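Conserved Hypothetical Protein TT1486 (Thermus thermophilus, PDB 2CU5) is of unknown function but belongs to the UPF0047 (YjbQ) family and may act as a secondary thiamine-phosphate synthase. Local coordinates at residues 42-51 and 108-117. Residues are numbered along the deposited sequence; the frame is centred on the assembly and turned at random.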
loop_
_atom_site.group_PDB
_atom_site.type_symbol
_atom_site.label_atom_id
_atom_site.label_comp_id
_atom_site.label_asym_id
_atom_site.label_seq_id
_atom_site.Cartn_x
_atom_site.Cartn_y
_atom_site.Cartn_z
ATOM N N THR A 42 5.739 12.707 -4.031
ATOM C CA THR A 42 6.444 12.275 -5.234
ATOM C C THR A 42 7.558 11.257 -4.993
ATOM O O THR A 42 8.504 11.146 -5.772
ATOM C CB THR A 42 6.994 13.489 -6.025
ATOM O OG1 THR A 42 7.766 14.332 -5.162
ATOM C CG2 THR A 42 5.837 14.291 -6.609
ATOM N N CYS A 43 7.438 10.524 -3.890
ATOM C CA CYS A 43 8.371 9.455 -3.546
ATOM C C CYS A 43 7.565 8.468 -2.705
ATOM O O CYS A 43 6.439 8.768 -2.305
ATOM C CB CYS A 43 9.588 9.982 -2.769
ATOM S SG CYS A 43 9.265 10.599 -1.102
ATOM N N GLY A 44 8.115 7.285 -2.455
ATOM C CA GLY A 44 7.383 6.311 -1.663
ATOM C C GLY A 44 8.266 5.440 -0.793
ATOM O O GLY A 44 9.483 5.603 -0.763
ATOM N N LEU A 45 7.636 4.521 -0.068
ATOM C CA LEU A 45 8.350 3.588 0.800
ATOM C C LEU A 45 7.923 2.187 0.407
ATOM O O LEU A 45 6.739 1.927 0.206
ATOM C CB LEU A 45 7.996 3.824 2.269
ATOM C CG LEU A 45 8.529 5.100 2.916
ATOM C CD1 LEU A 45 7.910 5.264 4.297
ATOM C CD2 LEU A 45 10.054 5.035 2.991
ATOM N N THR A 46 8.886 1.281 0.304
ATOM C CA THR A 46 8.574 -0.084 -0.073
ATOM C C THR A 46 9.589 -1.038 0.525
ATOM O O THR A 46 10.693 -0.636 0.915
ATOM C CB THR A 46 8.589 -0.252 -1.622
ATOM O OG1 THR A 46 8.149 -1.568 -1.975
ATOM C CG2 THR A 46 9.992 -0.047 -2.168
ATOM N N VAL A 47 9.194 -2.300 0.624
ATOM C CA VAL A 47 10.084 -3.340 1.112
ATOM C C VAL A 47 10.320 -4.234 -0.100
ATOM O O VAL A 47 9.381 -4.824 -0.633
ATOM C CB VAL A 47 9.441 -4.181 2.235
ATOM C CG1 VAL A 47 10.365 -5.334 2.590
ATOM C CG2 VAL A 47 9.180 -3.312 3.471
ATOM N N GLN A 48 11.566 -4.321 -0.546
ATOM C CA GLN A 48 11.890 -5.133 -1.708
ATOM C C GLN A 48 13.286 -5.731 -1.640
ATOM O O GLN A 48 13.966 -5.629 -0.620
ATOM C CB GLN A 48 11.729 -4.304 -2.987
ATOM C CG GLN A 48 10.412 -4.561 -3.710
ATOM C CD GLN A 48 10.278 -6.011 -4.126
ATOM O OE1 GLN A 48 11.224 -6.605 -4.643
ATOM N NE2 GLN A 48 9.103 -6.588 -3.914
ATOM N N GLU A 49 13.716 -6.357 -2.730
ATOM C CA GLU A 49 15.025 -6.991 -2.760
ATOM C C GLU A 49 16.152 -6.075 -3.222
ATOM O O GLU A 49 16.037 -5.391 -4.242
ATOM C CB GLU A 49 14.993 -8.226 -3.663
ATOM C CG GLU A 49 16.216 -9.106 -3.492
ATOM C CD GLU A 49 16.348 -10.165 -4.560
ATOM O OE1 GLU A 49 15.328 -10.786 -4.931
ATOM O OE2 GLU A 49 17.484 -10.383 -5.019
ATOM N N GLY A 50 17.245 -6.075 -2.466
ATOM C CA GLY A 50 18.392 -5.264 -2.822
ATOM C C GLY A 50 19.593 -6.119 -3.189
ATOM O O GLY A 50 20.498 -5.657 -3.888
ATOM N N ALA A 51 19.602 -7.369 -2.732
ATOM C CA ALA A 51 20.719 -8.278 -3.001
ATOM C C ALA A 51 21.103 -8.287 -4.475
ATOM O O ALA A 51 22.284 -8.232 -4.816
ATOM C CB ALA A 51 20.380 -9.679 -2.537
ATOM N N TRP A 108 15.532 -11.829 1.774
ATOM C CA TRP A 108 15.829 -10.979 0.621
ATOM C C TRP A 108 15.136 -9.626 0.659
ATOM O O TRP A 108 14.905 -9.021 -0.390
ATOM C CB TRP A 108 15.443 -11.693 -0.673
ATOM C CG TRP A 108 16.070 -13.036 -0.806
ATOM C CD1 TRP A 108 15.491 -14.242 -0.534
ATOM C CD2 TRP A 108 17.415 -13.316 -1.205
ATOM N NE1 TRP A 108 16.395 -15.258 -0.739
ATOM C CE2 TRP A 108 17.585 -14.717 -1.151
ATOM C CE3 TRP A 108 18.496 -12.518 -1.602
ATOM C CZ2 TRP A 108 18.795 -15.340 -1.480
ATOM C CZ3 TRP A 108 19.701 -13.139 -1.931
ATOM C CH2 TRP A 108 19.837 -14.538 -1.867
ATOM N N GLN A 109 14.815 -9.146 1.857
ATOM C CA GLN A 109 14.130 -7.865 1.997
ATOM C C GLN A 109 14.978 -6.752 2.594
ATOM O O GLN A 109 15.803 -6.982 3.476
ATOM C CB GLN A 109 12.877 -8.012 2.866
ATOM C CG GLN A 109 11.756 -8.856 2.287
ATOM C CD GLN A 109 10.579 -8.926 3.242
ATOM O OE1 GLN A 109 10.754 -9.209 4.427
ATOM N NE2 GLN A 109 9.374 -8.666 2.736
ATOM N N GLN A 110 14.748 -5.542 2.096
ATOM C CA GLN A 110 15.418 -4.334 2.561
ATOM C C GLN A 110 14.380 -3.213 2.477
ATOM O O GLN A 110 13.457 -3.276 1.659
ATOM C CB GLN A 110 16.625 -4.002 1.674
ATOM C CG GLN A 110 17.807 -4.943 1.846
ATOM C CD GLN A 110 18.542 -4.733 3.160
ATOM O OE1 GLN A 110 19.363 -3.827 3.284
ATOM N NE2 GLN A 110 18.236 -5.563 4.154
ATOM N N VAL A 111 14.513 -2.202 3.330
ATOM C CA VAL A 111 13.578 -1.082 3.320
ATOM C C VAL A 111 14.113 0.003 2.396
ATOM O O VAL A 111 15.247 0.458 2.554
ATOM C CB VAL A 111 13.383 -0.504 4.739
ATOM C CG1 VAL A 111 12.372 0.628 4.710
ATOM C CG2 VAL A 111 12.922 -1.603 5.673
ATOM N N PHE A 112 13.294 0.412 1.428
ATOM C CA PHE A 112 13.702 1.420 0.458
ATOM C C PHE A 112 12.862 2.679 0.411
ATOM O O PHE A 112 11.642 2.644 0.576
ATOM C CB PHE A 112 13.682 0.839 -0.961
ATOM C CG PHE A 112 14.729 -0.193 -1.221
ATOM C CD1 PHE A 112 16.049 0.178 -1.460
ATOM C CD2 PHE A 112 14.393 -1.541 -1.250
ATOM C CE1 PHE A 112 17.026 -0.787 -1.728
ATOM C CE2 PHE A 112 15.352 -2.507 -1.513
ATOM C CZ PHE A 112 16.675 -2.130 -1.755
ATOM N N LEU A 113 13.539 3.800 0.189
ATOM C CA LEU A 113 12.847 5.060 -0.002
ATOM C C LEU A 113 12.850 5.118 -1.531
ATOM O O LEU A 113 13.901 5.248 -2.150
ATOM C CB LEU A 113 13.640 6.237 0.567
ATOM C CG LEU A 113 12.862 7.562 0.593
ATOM C CD1 LEU A 113 13.706 8.628 1.271
ATOM C CD2 LEU A 113 12.492 7.998 -0.823
ATOM N N ALA A 114 11.679 4.993 -2.137
ATOM C CA ALA A 114 11.573 5.014 -3.590
ATOM C C ALA A 114 11.431 6.437 -4.111
ATOM O O ALA A 114 10.351 7.011 -4.057
ATOM C CB ALA A 114 10.375 4.164 -4.027
ATOM N N GLU A 115 12.525 6.996 -4.623
ATOM C CA GLU A 115 12.517 8.356 -5.155
ATOM C C GLU A 115 12.134 8.383 -6.633
ATOM O O GLU A 115 12.776 7.731 -7.451
ATOM C CB GLU A 115 13.896 9.002 -4.998
ATOM C CG GLU A 115 13.958 10.408 -5.573
ATOM C CD GLU A 115 13.006 11.360 -4.872
ATOM O OE1 GLU A 115 13.422 11.991 -3.875
ATOM O OE2 GLU A 115 11.836 11.470 -5.306
ATOM N N PHE A 116 11.102 9.153 -6.966
ATOM C CA PHE A 116 10.650 9.259 -8.352
ATOM C C PHE A 116 10.803 10.676 -8.905
ATOM O O PHE A 116 10.571 10.907 -10.091
ATOM C CB PHE A 116 9.184 8.830 -8.461
ATOM C CG PHE A 116 8.898 7.481 -7.858
ATOM C CD1 PHE A 116 9.536 6.342 -8.335
ATOM C CD2 PHE A 116 7.982 7.353 -6.816
ATOM C CE1 PHE A 116 9.266 5.088 -7.787
ATOM C CE2 PHE A 116 7.704 6.106 -6.259
ATOM C CZ PHE A 116 8.346 4.973 -6.745
ATOM N N ASP A 117 11.190 11.627 -8.058
ATOM C CA ASP A 117 11.356 13.004 -8.522
ATOM C C ASP A 117 12.450 13.770 -7.780
ATOM O O ASP A 117 12.194 14.820 -7.194
ATOM C CB ASP A 117 10.021 13.751 -8.416
ATOM C CG ASP A 117 10.075 15.140 -9.036
ATOM O OD1 ASP A 117 10.747 15.302 -10.075
ATOM O OD2 ASP A 117 9.442 16.064 -8.490
HETATM O O HOH W 1 9.187 -7.572 0.192
#
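Phe112 sets its ring edge against the end of strand 43-48 and the residues just after it: CE2 comes 3.5 Å from Gln48 O, and CZ meets Gly50 CA at 3.7 Å, near the ring plane. With CG beside its own backbone N (chi1 -69°), the ring leans toward Gln48 and Gly50, while CB stays by Thr46 CG2. Replacing Phe112 by an alanine removes the ring, which is likely to open a gap beside Gln48 O and Gly50 CA. Beyond the ring, Ala51 CB sits at the edge of the Trp108 indole, 3.5 Å from CE3. At the other end, one face of the Phe116 ring lies over Ala114 O, two residues earlier, offset toward the rim, and CD2 approaches Cys43 CA.

Six backbone hydrogen bonds, in the reciprocal pairs Gly44–Ala114, Thr46–Phe112 and Gln48–Gln110, identify an antiparallel ladder. It joins 43-48, an outer strand within the chain, to 110-115, the middle strand of a three-stranded sheet completed by 15-18. The straightest bond runs from Phe112 N to Thr46 O (2.9 Å, 169° at the hydrogen).

On the face bearing Leu45, Val47, Val111 and Leu113, Leu45 CD2 packs near Leu113 CA at 4.1 Å, and Leu94 and Leu96 of strand 93-99 back this layer. Val47 CG1 rests 3.5 Å from Gln109 NE2, a nitrogen that donates to a water held by Val47 O and to Val38 O of the second subunit; Gln109 OE1 is hydrogen-bonded to Gly106 N. Gln48 likewise reaches that subunit, bonding His84 through OE1 and Thr41 O through NE2.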